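Local atomic coordinates of probable histone-lysine N-methyltransferase, H3 lysine-9 specific SUVH9 (Arabidopsis thaliana, PDB entry 4NJ5), a protein that helps silence genes and transposons, lacking methyltransferase activity itself and probably binding methylated DNA to bring RNA polymerase V to chromatin. Residues A[388-400]-A[446-459]. Sequence-based numbering, arbitrary orientation.
Sequences CEYAGVALTREQA and DFAMDVSKMRNVAC
The Tyr390 ring carries Cys459 SG over one face, 4.1 Å from the ring centroid and 20° off the normal, a Cys sulfur-aromatic contact. At its edge and in its plane sit Met449 SD, 3.9 Å from Tyr390 CD1, and a water that joins Tyr390 OH to Cys459 O. Phe416 meets the same ring edge-to-face. With CG anti to the backbone N (chi1 -178°), the ring is carried across to Cys459. The Asn456 amide spans two backbone groups: ND2 gives a bond to Glu389 O (2.8 Å) lying near the amide plane, while OD1 accepts from Ala391 N (3.0 Å) well above that plane. Two bonds of opposite polarity thus fix which end of the amide is oxygen. Farther along, Val393 and Asp450 form an antiparallel hydrogen-bonded pair, Val393 N to Asp450 O and Asp450 N to Val393 O both measuring 2.9 Å. Ala394 and Met449 follow as a non-hydrogen-bonded pair. Asp450 OD2 then accepts from Ser452 N at 2.9 Å, closing an Asx turn, and takes Ser452 OG on its syn lone pair. The arrangement is a short two-stranded antiparallel ribbon beside a loop that the Asn456 amide ties to the Glu389 and Ala391 backbone, built within the SET domain and away from the pre-SET zinc cluster.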
ATOM      1  N   CYS A 388     -11.942  -0.304  -5.055  1.00 22.90           N
ATOM      2  CA  CYS A 388     -13.126  -0.509  -5.872  1.00 22.43           C
ATOM      3  C   CYS A 388     -14.335  -0.640  -4.966  1.00 23.96           C
ATOM      4  O   CYS A 388     -14.198  -0.781  -3.747  1.00 22.17           O
ATOM      5  CB  CYS A 388     -12.989  -1.791  -6.684  1.00 15.78           C
ATOM      6  SG  CYS A 388     -12.892  -3.261  -5.641  1.00 21.67           S
ATOM      7  N   GLU A 389     -15.516  -0.604  -5.570  1.00 17.55           N
ATOM      8  CA  GLU A 389     -16.757  -0.858  -4.860  1.00 15.98           C
ATOM      9  C   GLU A 389     -16.901  -2.364  -4.660  1.00 18.61           C
ATOM     10  O   GLU A 389     -16.311  -3.153  -5.402  1.00 16.36           O
ATOM     11  CB  GLU A 389     -17.937  -0.313  -5.679  1.00 19.09           C
ATOM     12  CG  GLU A 389     -19.300  -0.394  -5.003  1.00 19.52           C
ATOM     13  CD  GLU A 389     -20.396   0.316  -5.792  1.00 22.65           C
ATOM     14  OE1 GLU A 389     -20.061   1.074  -6.728  1.00 21.14           O
ATOM     15  OE2 GLU A 389     -21.593   0.116  -5.477  1.00 20.36           O
ATOM     16  N   TYR A 390     -17.660  -2.759  -3.642  1.00 23.52           N
ATOM     17  CA  TYR A 390     -18.103  -4.144  -3.508  1.00 23.20           C
ATOM     18  C   TYR A 390     -19.506  -4.230  -4.104  1.00 21.00           C
ATOM     19  O   TYR A 390     -20.490  -3.938  -3.426  1.00 20.22           O
ATOM     20  CB  TYR A 390     -18.109  -4.582  -2.038  1.00 19.02           C
ATOM     21  CG  TYR A 390     -18.512  -6.028  -1.848  1.00 18.97           C
ATOM     22  CD1 TYR A 390     -19.844  -6.383  -1.674  1.00 19.42           C
ATOM     23  CD2 TYR A 390     -17.558  -7.040  -1.858  1.00 19.85           C
ATOM     24  CE1 TYR A 390     -20.218  -7.706  -1.513  1.00 23.10           C
ATOM     25  CE2 TYR A 390     -17.920  -8.364  -1.700  1.00 18.79           C
ATOM     26  CZ  TYR A 390     -19.253  -8.693  -1.528  1.00 24.79           C
ATOM     27  OH  TYR A 390     -19.622 -10.012  -1.364  1.00 27.97           O
ATOM     28  N   ALA A 391     -19.596  -4.622  -5.372  1.00 17.76           N
ATOM     29  CA  ALA A 391     -20.851  -4.515  -6.122  1.00 21.19           C
ATOM     30  C   ALA A 391     -21.674  -5.805  -6.207  1.00 24.27           C
ATOM     31  O   ALA A 391     -21.190  -6.843  -6.659  1.00 25.47           O
ATOM     32  CB  ALA A 391     -20.591  -3.957  -7.520  1.00 18.41           C
ATOM     33  N   GLY A 392     -22.930  -5.716  -5.783  1.00 23.20           N
ATOM     34  CA  GLY A 392     -23.862  -6.824  -5.875  1.00 20.56           C
ATOM     35  C   GLY A 392     -25.271  -6.303  -6.068  1.00 21.83           C
ATOM     36  O   GLY A 392     -25.466  -5.121  -6.360  1.00 24.63           O
ATOM     37  N   VAL A 393     -26.257  -7.179  -5.912  1.00 22.16           N
ATOM     38  CA  VAL A 393     -27.653  -6.775  -6.028  1.00 22.99           C
ATOM     39  C   VAL A 393     -28.244  -6.558  -4.638  1.00 23.22           C
ATOM     40  O   VAL A 393     -28.381  -7.501  -3.864  1.00 23.68           O
ATOM     41  CB  VAL A 393     -28.478  -7.823  -6.803  1.00 24.12           C
ATOM     42  CG1 VAL A 393     -29.938  -7.396  -6.903  1.00 25.11           C
ATOM     43  CG2 VAL A 393     -27.883  -8.049  -8.184  1.00 24.07           C
ATOM     44  N   ALA A 394     -28.584  -5.312  -4.325  1.00 23.05           N
ATOM     45  CA  ALA A 394     -29.093  -4.966  -3.000  1.00 23.35           C
ATOM     46  C   ALA A 394     -30.570  -5.299  -2.839  1.00 24.68           C
ATOM     47  O   ALA A 394     -31.369  -5.091  -3.751  1.00 25.28           O
ATOM     48  CB  ALA A 394     -28.842  -3.493  -2.698  1.00 27.10           C
ATOM     49  N   LEU A 395     -30.921  -5.813  -1.665  1.00 25.28           N
ATOM     50  CA  LEU A 395     -32.292  -6.212  -1.375  1.00 26.71           C
ATOM     51  C   LEU A 395     -32.896  -5.434  -0.213  1.00 28.69           C
ATOM     52  O   LEU A 395     -32.184  -4.953   0.676  1.00 28.57           O
ATOM     53  CB  LEU A 395     -32.370  -7.703  -1.042  1.00 27.44           C
ATOM     54  CG  LEU A 395     -32.107  -8.774  -2.103  1.00 30.69           C
ATOM     55  CD1 LEU A 395     -32.354  -8.237  -3.501  1.00 31.31           C
ATOM     56  CD2 LEU A 395     -30.698  -9.319  -1.976  1.00 29.98           C
ATOM     57  N   THR A 396     -34.220  -5.327  -0.232  1.00 28.52           N
ATOM     58  CA  THR A 396     -34.979  -4.869   0.921  1.00 32.95           C
ATOM     59  C   THR A 396     -35.076  -6.036   1.892  1.00 34.23           C
ATOM     60  O   THR A 396     -34.596  -7.126   1.593  1.00 35.56           O
ATOM     61  CB  THR A 396     -36.410  -4.473   0.519  1.00 33.65           C
ATOM     62  OG1 THR A 396     -37.033  -5.564  -0.170  1.00 32.68           O
ATOM     63  CG2 THR A 396     -36.387  -3.264  -0.401  1.00 31.17           C
ATOM     64  N   ARG A 397     -35.705  -5.830   3.043  1.00 34.56           N
ATOM     65  CA  ARG A 397     -35.895  -6.928   3.983  1.00 40.47           C
ATOM     66  C   ARG A 397     -36.867  -7.991   3.460  1.00 40.59           C
ATOM     67  O   ARG A 397     -36.671  -9.172   3.704  1.00 42.23           O
ATOM     68  CB  ARG A 397     -36.302  -6.400   5.363  1.00 68.33           C
ATOM     69  CG  ARG A 397     -36.495  -7.495   6.408  1.00 76.56           C
ATOM     70  CD  ARG A 397     -36.101  -7.032   7.802  1.00 80.90           C
ATOM     71  NE  ARG A 397     -34.679  -6.706   7.878  1.00 82.08           N
ATOM     72  CZ  ARG A 397     -33.908  -6.922   8.939  1.00 84.07           C
ATOM     73  NH1 ARG A 397     -34.414  -7.473  10.033  1.00 87.48           N
ATOM     74  NH2 ARG A 397     -32.625  -6.591   8.903  1.00 82.40           N
ATOM     75  N   GLU A 398     -37.902  -7.571   2.735  1.00 43.16           N
ATOM     76  CA  GLU A 398     -38.863  -8.511   2.141  1.00 48.36           C
ATOM     77  C   GLU A 398     -38.204  -9.402   1.077  1.00 41.70           C
ATOM     78  O   GLU A 398     -38.367 -10.625   1.089  1.00 42.69           O
ATOM     79  CB  GLU A 398     -40.088  -7.768   1.559  1.00 87.29           C
ATOM     80  CG  GLU A 398     -39.710  -6.712   0.501  1.00 94.56           C
ATOM     81  CD  GLU A 398     -40.900  -5.984  -0.114  1.00 99.31           C
ATOM     82  OE1 GLU A 398     -42.065  -6.395   0.112  1.00102.39           O
ATOM     83  OE2 GLU A 398     -40.660  -4.990  -0.840  1.00 98.93           O
ATOM     84  N   GLN A 399     -37.456  -8.780   0.169  1.00 33.56           N
ATOM     85  CA  GLN A 399     -36.839  -9.488  -0.944  1.00 32.91           C
ATOM     86  C   GLN A 399     -35.793 -10.457  -0.416  1.00 32.42           C
ATOM     87  O   GLN A 399     -35.717 -11.623  -0.839  1.00 41.16           O
ATOM     88  CB  GLN A 399     -36.181  -8.493  -1.907  1.00 35.54           C
ATOM     89  CG  GLN A 399     -37.146  -7.521  -2.579  1.00 36.16           C
ATOM     90  CD  GLN A 399     -36.466  -6.239  -3.057  1.00 35.33           C
ATOM     91  OE1 GLN A 399     -35.321  -5.956  -2.703  1.00 29.47           O
ATOM     92  NE2 GLN A 399     -37.180  -5.456  -3.859  1.00 31.30           N
ATOM     93  N   ALA A 400     -34.991  -9.952   0.517  1.00 36.32           N
ATOM     94  CA  ALA A 400     -33.960 -10.733   1.177  1.00 35.80           C
ATOM     95  C   ALA A 400     -34.591 -11.923   1.863  1.00 37.84           C
ATOM     96  O   ALA A 400     -34.109 -13.035   1.733  1.00 36.99           O
ATOM     97  CB  ALA A 400     -33.211  -9.886   2.184  1.00 30.37           C
ATOM     98  N   ASP A 446     -28.396  -2.523   7.466  1.00 49.35           N
ATOM     99  CA  ASP A 446     -29.069  -3.807   7.673  1.00 54.77           C
ATOM    100  C   ASP A 446     -29.509  -4.517   6.394  1.00 51.03           C
ATOM    101  O   ASP A 446     -30.109  -5.590   6.461  1.00 55.82           O
ATOM    102  CB  ASP A 446     -30.255  -3.671   8.636  1.00 69.43           C
ATOM    103  CG  ASP A 446     -31.291  -2.653   8.175  1.00 77.37           C
ATOM    104  OD1 ASP A 446     -31.424  -2.415   6.959  1.00 78.95           O
ATOM    105  OD2 ASP A 446     -31.986  -2.093   9.047  1.00 81.50           O
ATOM    106  N   PHE A 447     -29.214  -3.935   5.236  1.00 34.15           N
ATOM    107  CA  PHE A 447     -29.637  -4.561   3.985  1.00 31.06           C
ATOM    108  C   PHE A 447     -28.740  -5.731   3.580  1.00 31.32           C
ATOM    109  O   PHE A 447     -27.627  -5.885   4.082  1.00 33.52           O
ATOM    110  CB  PHE A 447     -29.763  -3.537   2.846  1.00 24.81           C
ATOM    111  CG  PHE A 447     -28.449  -3.075   2.277  1.00 23.39           C
ATOM    112  CD1 PHE A 447     -27.835  -1.929   2.755  1.00 22.82           C
ATOM    113  CD2 PHE A 447     -27.846  -3.765   1.233  1.00 22.77           C
ATOM    114  CE1 PHE A 447     -26.636  -1.496   2.221  1.00 23.87           C
ATOM    115  CE2 PHE A 447     -26.647  -3.337   0.700  1.00 21.62           C
ATOM    116  CZ  PHE A 447     -26.044  -2.203   1.194  1.00 25.52           C
ATOM    117  N   ALA A 448     -29.237  -6.557   2.670  1.00 28.05           N
ATOM    118  CA  ALA A 448     -28.492  -7.721   2.222  1.00 28.59           C
ATOM    119  C   ALA A 448     -28.162  -7.604   0.747  1.00 27.76           C
ATOM    120  O   ALA A 448     -28.812  -6.867   0.012  1.00 32.14           O
ATOM    121  CB  ALA A 448     -29.280  -8.994   2.492  1.00 26.52           C
ATOM    122  N   MET A 449     -27.144  -8.340   0.322  1.00 24.06           N
ATOM    123  CA  MET A 449     -26.719  -8.329  -1.064  1.00 23.14           C
ATOM    124  C   MET A 449     -26.667  -9.743  -1.608  1.00 27.81           C
ATOM    125  O   MET A 449     -26.175 -10.661  -0.946  1.00 29.27           O
ATOM    126  CB  MET A 449     -25.335  -7.694  -1.193  1.00 21.91           C
ATOM    127  CG  MET A 449     -25.246  -6.296  -0.626  1.00 30.14           C
ATOM    128  SD  MET A 449     -23.612  -5.570  -0.831  1.00 43.47           S
ATOM    129  CE  MET A 449     -23.494  -5.509  -2.612  1.00 19.77           C
ATOM    130  N   ASP A 450     -27.179  -9.916  -2.816  1.00 24.02           N
ATOM    131  CA  ASP A 450     -27.005 -11.164  -3.531  1.00 24.54           C
ATOM    132  C   ASP A 450     -25.878 -10.969  -4.541  1.00 23.65           C
ATOM    133  O   ASP A 450     -25.880  -9.996  -5.299  1.00 23.14           O
ATOM    134  CB  ASP A 450     -28.299 -11.563  -4.239  1.00 28.99           C
ATOM    135  CG  ASP A 450     -28.219 -12.938  -4.863  1.00 31.34           C
ATOM    136  OD1 ASP A 450     -28.834 -13.879  -4.320  1.00 33.81           O
ATOM    137  OD2 ASP A 450     -27.534 -13.082  -5.895  1.00 34.63           O
ATOM    138  N   VAL A 451     -24.913 -11.883  -4.530  1.00 23.60           N
ATOM    139  CA  VAL A 451     -23.805 -11.847  -5.477  1.00 22.98           C
ATOM    140  C   VAL A 451     -23.660 -13.178  -6.207  1.00 23.81           C
ATOM    141  O   VAL A 451     -22.572 -13.534  -6.657  1.00 24.03           O
ATOM    142  CB  VAL A 451     -22.467 -11.495  -4.785  1.00 23.69           C
ATOM    143  CG1 VAL A 451     -22.490 -10.064  -4.272  1.00 21.23           C
ATOM    144  CG2 VAL A 451     -22.172 -12.473  -3.654  1.00 22.54           C
ATOM    145  N   SER A 452     -24.761 -13.907  -6.330  1.00 24.93           N
ATOM    146  CA  SER A 452     -24.740 -15.222  -6.960  1.00 25.94           C
ATOM    147  C   SER A 452     -24.976 -15.144  -8.467  1.00 26.27           C
ATOM    148  O   SER A 452     -24.758 -16.116  -9.183  1.00 27.05           O
ATOM    149  CB  SER A 452     -25.801 -16.123  -6.324  1.00 27.20           C
ATOM    150  OG  SER A 452     -27.105 -15.620  -6.570  1.00 27.67           O
ATOM    151  N   LYS A 453     -25.428 -13.987  -8.939  1.00 25.84           N
ATOM    152  CA  LYS A 453     -25.778 -13.812 -10.343  1.00 27.67           C
ATOM    153  C   LYS A 453     -25.026 -12.651 -10.969  1.00 25.42           C
ATOM    154  O   LYS A 453     -24.418 -12.789 -12.024  1.00 25.62           O
ATOM    155  CB  LYS A 453     -27.291 -13.595 -10.480  1.00 27.24           C
ATOM    156  CG  LYS A 453     -28.142 -14.778 -10.067  1.00 31.15           C
ATOM    157  CD  LYS A 453     -29.627 -14.474 -10.215  1.00 35.17           C
ATOM    158  CE  LYS A 453     -30.482 -15.690  -9.896  1.00 38.49           C
ATOM    159  NZ  LYS A 453     -30.143 -16.842 -10.774  1.00 42.06           N
ATOM    160  N   MET A 454     -25.082 -11.506 -10.302  1.00 28.62           N
ATOM    161  CA  MET A 454     -24.421 -10.303 -10.777  1.00 27.95           C
ATOM    162  C   MET A 454     -23.463  -9.788  -9.711  1.00 26.80           C
ATOM    163  O   MET A 454     -23.842  -9.636  -8.546  1.00 26.15           O
ATOM    164  CB  MET A 454     -25.456  -9.241 -11.155  1.00 23.99           C
ATOM    165  CG  MET A 454     -26.348  -9.676 -12.320  1.00 27.05           C
ATOM    166  SD  MET A 454     -27.979  -8.903 -12.352  1.00 55.09           S
ATOM    167  CE  MET A 454     -27.542  -7.197 -12.680  1.00 32.85           C
ATOM    168  N   ARG A 455     -22.218  -9.543 -10.115  1.00 21.95           N
ATOM    169  CA  ARG A 455     -21.150  -9.183  -9.191  1.00 23.94           C
ATOM    170  C   ARG A 455     -19.977  -8.581  -9.954  1.00 24.50           C
ATOM    171  O   ARG A 455     -19.868  -8.747 -11.170  1.00 25.94           O
ATOM    172  CB  ARG A 455     -20.664 -10.430  -8.458  1.00 25.32           C
ATOM    173  CG  ARG A 455     -20.382 -11.591  -9.398  1.00 27.03           C
ATOM    174  CD  ARG A 455     -19.404 -12.574  -8.806  1.00 25.34           C
ATOM    175  NE  ARG A 455     -19.957 -13.307  -7.672  1.00 27.50           N
ATOM    176  CZ  ARG A 455     -19.217 -13.988  -6.805  1.00 28.76           C
ATOM    177  NH1 ARG A 455     -17.897 -14.013  -6.938  1.00 25.73           N
ATOM    178  NH2 ARG A 455     -19.792 -14.634  -5.801  1.00 28.32           N
ATOM    179  N   ASN A 456     -19.100  -7.889  -9.232  1.00 21.52           N
ATOM    180  CA  ASN A 456     -17.868  -7.353  -9.804  1.00 19.25           C
ATOM    181  C   ASN A 456     -16.649  -8.090  -9.254  1.00 21.66           C
ATOM    182  O   ASN A 456     -16.786  -9.097  -8.555  1.00 24.00           O
ATOM    183  CB  ASN A 456     -17.736  -5.863  -9.503  1.00 18.58           C
ATOM    184  CG  ASN A 456     -17.413  -5.585  -8.040  1.00 22.24           C
ATOM    185  OD1 ASN A 456     -17.832  -6.321  -7.144  1.00 20.64           O
ATOM    186  ND2 ASN A 456     -16.666  -4.515  -7.794  1.00 21.82           N
ATOM    187  N   VAL A 457     -15.464  -7.569  -9.559  1.00 18.68           N
ATOM    188  CA  VAL A 457     -14.203  -8.190  -9.158  1.00 18.81           C
ATOM    189  C   VAL A 457     -14.120  -8.398  -7.642  1.00 18.22           C
ATOM    190  O   VAL A 457     -13.675  -9.451  -7.170  1.00 18.57           O
ATOM    191  CB  VAL A 457     -12.986  -7.364  -9.666  1.00 18.31           C
ATOM    192  CG1 VAL A 457     -13.088  -5.903  -9.220  1.00 17.62           C
ATOM    193  CG2 VAL A 457     -11.670  -7.985  -9.216  1.00 18.34           C
ATOM    194  N   ALA A 458     -14.597  -7.406  -6.894  1.00 17.68           N
ATOM    195  CA  ALA A 458     -14.494  -7.389  -5.437  1.00 20.58           C
ATOM    196  C   ALA A 458     -15.167  -8.583  -4.763  1.00 24.48           C
ATOM    197  O   ALA A 458     -14.846  -8.923  -3.627  1.00 23.41           O
ATOM    198  CB  ALA A 458     -15.060  -6.086  -4.886  1.00 16.92           C
ATOM    199  N   CYS A 459     -16.101  -9.215  -5.465  1.00 26.45           N
ATOM    200  CA  CYS A 459     -16.846 -10.326  -4.892  1.00 25.09           C
ATOM    201  C   CYS A 459     -16.041 -11.617  -4.906  1.00 25.37           C
ATOM    202  O   CYS A 459     -16.466 -12.628  -4.350  1.00 24.72           O
ATOM    203  CB  CYS A 459     -18.183 -10.505  -5.611  1.00 27.03           C
ATOM    204  SG  CYS A 459     -19.309  -9.106  -5.382  1.00 26.74           S
TER
HETATM  205  O   HOH W   1     -17.942 -12.001  -1.757  1.00 22.63           O